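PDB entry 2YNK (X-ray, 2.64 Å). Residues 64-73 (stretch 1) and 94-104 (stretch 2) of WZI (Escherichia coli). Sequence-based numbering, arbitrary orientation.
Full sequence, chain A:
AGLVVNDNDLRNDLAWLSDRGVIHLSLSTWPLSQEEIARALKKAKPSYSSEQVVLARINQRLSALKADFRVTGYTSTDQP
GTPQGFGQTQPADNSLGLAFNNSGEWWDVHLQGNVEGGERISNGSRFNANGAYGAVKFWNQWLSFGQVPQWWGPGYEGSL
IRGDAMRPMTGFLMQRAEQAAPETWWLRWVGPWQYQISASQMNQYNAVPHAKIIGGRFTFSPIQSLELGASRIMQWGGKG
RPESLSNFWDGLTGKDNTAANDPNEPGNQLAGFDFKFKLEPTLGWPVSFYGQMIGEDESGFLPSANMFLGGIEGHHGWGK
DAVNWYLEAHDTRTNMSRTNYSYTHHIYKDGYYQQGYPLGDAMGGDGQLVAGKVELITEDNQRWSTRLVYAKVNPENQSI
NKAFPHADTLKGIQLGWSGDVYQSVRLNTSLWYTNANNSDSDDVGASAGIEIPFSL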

# COMPACT_ATOMS: atom_id res chain seq x y z
N ALA A 64 -0.42 -10.20 16.65
CA ALA A 64 -1.13 -11.06 15.71
C ALA A 64 -0.30 -11.24 14.43
O ALA A 64 0.02 -12.36 14.04
CB ALA A 64 -2.49 -10.47 15.38
N LEU A 65 0.07 -10.13 13.82
CA LEU A 65 0.83 -10.12 12.58
C LEU A 65 2.13 -10.91 12.69
O LEU A 65 2.47 -11.70 11.79
CB LEU A 65 1.14 -8.67 12.17
CG LEU A 65 -0.06 -7.89 11.65
CD1 LEU A 65 0.24 -6.41 11.51
CD2 LEU A 65 -0.49 -8.49 10.33
N LYS A 66 2.86 -10.71 13.79
CA LYS A 66 4.18 -11.31 13.94
C LYS A 66 4.21 -12.54 14.85
O LYS A 66 5.28 -12.95 15.30
CB LYS A 66 5.17 -10.26 14.42
CG LYS A 66 5.39 -9.14 13.41
CD LYS A 66 6.65 -8.37 13.71
CE LYS A 66 7.08 -7.53 12.54
NZ LYS A 66 7.86 -8.31 11.53
N ALA A 67 3.05 -13.15 15.10
CA ALA A 67 2.96 -14.40 15.86
C ALA A 67 3.92 -15.47 15.33
O ALA A 67 4.18 -15.54 14.14
CB ALA A 67 1.54 -14.94 15.82
N ASP A 68 4.44 -16.30 16.24
CA ASP A 68 5.42 -17.33 15.88
C ASP A 68 5.05 -18.09 14.63
O ASP A 68 5.89 -18.32 13.75
CB ASP A 68 5.59 -18.33 17.04
CG ASP A 68 6.36 -17.76 18.21
OD1 ASP A 68 7.05 -16.74 18.04
OD2 ASP A 68 6.29 -18.35 19.31
N PHE A 69 3.79 -18.50 14.56
CA PHE A 69 3.29 -19.24 13.42
C PHE A 69 1.90 -18.70 13.08
O PHE A 69 1.09 -18.46 13.98
CB PHE A 69 3.26 -20.74 13.73
CG PHE A 69 2.66 -21.58 12.64
CD1 PHE A 69 3.16 -21.53 11.34
CD2 PHE A 69 1.59 -22.43 12.91
CE1 PHE A 69 2.61 -22.30 10.33
CE2 PHE A 69 1.04 -23.21 11.90
CZ PHE A 69 1.55 -23.15 10.61
N ARG A 70 1.64 -18.47 11.80
CA ARG A 70 0.40 -17.83 11.38
C ARG A 70 -0.18 -18.46 10.12
O ARG A 70 0.48 -18.53 9.08
CB ARG A 70 0.64 -16.35 11.16
CG ARG A 70 -0.63 -15.53 11.24
CD ARG A 70 -0.35 -14.06 11.51
NE ARG A 70 -0.60 -13.21 10.36
CZ ARG A 70 -1.75 -12.59 10.11
NH1 ARG A 70 -2.80 -12.71 10.92
NH2 ARG A 70 -1.86 -11.82 9.03
N VAL A 71 -1.42 -18.92 10.22
CA VAL A 71 -2.12 -19.48 9.08
C VAL A 71 -3.14 -18.47 8.59
O VAL A 71 -3.92 -17.94 9.39
CB VAL A 71 -2.84 -20.78 9.44
CG1 VAL A 71 -3.68 -21.24 8.26
CG2 VAL A 71 -1.84 -21.86 9.84
N THR A 72 -3.13 -18.20 7.29
CA THR A 72 -4.08 -17.28 6.68
C THR A 72 -4.76 -17.95 5.49
O THR A 72 -4.20 -18.84 4.84
CB THR A 72 -3.43 -15.96 6.22
OG1 THR A 72 -2.46 -16.23 5.19
CG2 THR A 72 -2.76 -15.24 7.41
N GLY A 73 -5.99 -17.50 5.23
CA GLY A 73 -6.84 -18.09 4.21
C GLY A 73 -7.71 -17.04 3.57
O GLY A 73 -8.10 -16.06 4.23
N ASN A 94 -8.77 -18.18 -4.41
CA ASN A 94 -8.65 -18.99 -3.21
C ASN A 94 -7.19 -19.09 -2.85
O ASN A 94 -6.35 -19.37 -3.70
CB ASN A 94 -9.22 -20.39 -3.43
CG ASN A 94 -10.65 -20.37 -3.93
OD1 ASN A 94 -11.53 -19.75 -3.33
ND2 ASN A 94 -10.89 -21.05 -5.03
N SER A 95 -6.87 -18.87 -1.58
CA SER A 95 -5.49 -18.81 -1.14
C SER A 95 -5.35 -19.44 0.23
O SER A 95 -6.30 -19.51 1.00
CB SER A 95 -5.04 -17.35 -1.12
OG SER A 95 -3.69 -17.22 -1.54
N LEU A 96 -4.15 -19.92 0.52
CA LEU A 96 -3.84 -20.42 1.84
C LEU A 96 -2.39 -20.15 2.14
O LEU A 96 -1.52 -20.51 1.35
CB LEU A 96 -4.12 -21.91 1.90
CG LEU A 96 -4.02 -22.54 3.28
CD1 LEU A 96 -4.86 -21.77 4.29
CD2 LEU A 96 -4.45 -23.99 3.18
N GLY A 97 -2.13 -19.50 3.28
CA GLY A 97 -0.79 -19.05 3.65
C GLY A 97 -0.34 -19.62 4.97
O GLY A 97 -1.11 -19.63 5.93
N LEU A 98 0.89 -20.12 5.01
CA LEU A 98 1.54 -20.55 6.24
C LEU A 98 2.82 -19.75 6.42
O LEU A 98 3.66 -19.74 5.53
CB LEU A 98 1.89 -22.04 6.20
CG LEU A 98 0.77 -23.07 5.96
CD1 LEU A 98 1.31 -24.48 6.14
CD2 LEU A 98 -0.43 -22.83 6.88
N ALA A 99 2.96 -19.08 7.57
CA ALA A 99 4.14 -18.26 7.84
C ALA A 99 4.80 -18.58 9.18
O ALA A 99 4.12 -18.71 10.20
CB ALA A 99 3.77 -16.79 7.78
N PHE A 100 6.12 -18.71 9.16
CA PHE A 100 6.93 -18.77 10.38
C PHE A 100 7.59 -17.42 10.60
O PHE A 100 8.25 -16.90 9.71
CB PHE A 100 8.01 -19.85 10.26
CG PHE A 100 9.05 -19.79 11.36
CD1 PHE A 100 8.75 -20.24 12.65
CD2 PHE A 100 10.32 -19.25 11.12
CE1 PHE A 100 9.70 -20.17 13.66
CE2 PHE A 100 11.27 -19.19 12.13
CZ PHE A 100 10.96 -19.64 13.40
N ASN A 101 7.42 -16.87 11.81
CA ASN A 101 7.95 -15.55 12.16
C ASN A 101 8.94 -15.59 13.30
O ASN A 101 8.74 -16.31 14.27
CB ASN A 101 6.82 -14.64 12.62
CG ASN A 101 6.04 -14.05 11.48
OD1 ASN A 101 6.62 -13.58 10.50
ND2 ASN A 101 4.72 -14.06 11.59
N ASN A 102 9.99 -14.81 13.18
CA ASN A 102 10.91 -14.60 14.28
C ASN A 102 11.69 -13.31 14.12
O ASN A 102 12.30 -13.05 13.08
CB ASN A 102 11.89 -15.75 14.40
CG ASN A 102 12.56 -15.78 15.76
OD1 ASN A 102 13.67 -15.30 15.93
ND2 ASN A 102 11.85 -16.31 16.74
N SER A 103 11.69 -12.49 15.17
CA SER A 103 12.36 -11.21 15.11
C SER A 103 12.89 -10.82 16.47
O SER A 103 12.37 -11.25 17.49
CB SER A 103 11.38 -10.15 14.64
OG SER A 103 10.27 -10.10 15.50
N GLY A 104 13.93 -9.99 16.46
CA GLY A 104 14.46 -9.39 17.67
C GLY A 104 15.06 -8.01 17.46
O GLY A 104 14.88 -7.39 16.41

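The strand beginning at Phe69 and the strand through Leu96 to Gly104 run antiparallel, their N-to-C directions 170° apart, and pair as neighbours in a sheet. Hydrogen-bonded and non-hydrogen-bonded pairs alternate. Arg70 and Ala99 exchange two bonds, Arg70 N to Ala99 O and Ala99 N to Arg70 O, both 3.0 Å; Thr72 and Gly97 do likewise, Thr72 N to Gly97 O at 2.8 Å and Gly97 N to Thr72 O at 2.7 Å. The non-hydrogen-bonded pairs supply CA-H...O contacts, as from Val71 CA to Gly97 O (3.3 Å).

Asn101, in the second strand, fastens the segment between the helix and the first strand. Its backbone N donates to Asp68 O (2.9 Å, nearly linear), while its side-chain ND2 donates to Ala67 O (3.0 Å). An amide suits this buried place because it can satisfy a carbonyl that the ladder does not reach; OD1 is bonded elsewhere in the structure.

On one face, apolar side chains meet: Val71 CG2 lies 3.4 Å from Leu98 CD2, Val71 CG1 4.2 Å from Leu96 CD1, and Phe69 CE1 4.2 Å from Leu98 CB. Val71 thus touches both leucines, whose ends come nearer the first strand, although Leu98 remains on the surface. The other face carries Arg70, Thr72 and Ala99. Ala99, buried, brings only a methyl group beside Arg70, whose long side chain leads away at its end. There Gly97 leaves room for Thr72: a CB would fall 2.6 Å from Thr72 OG1, a clash.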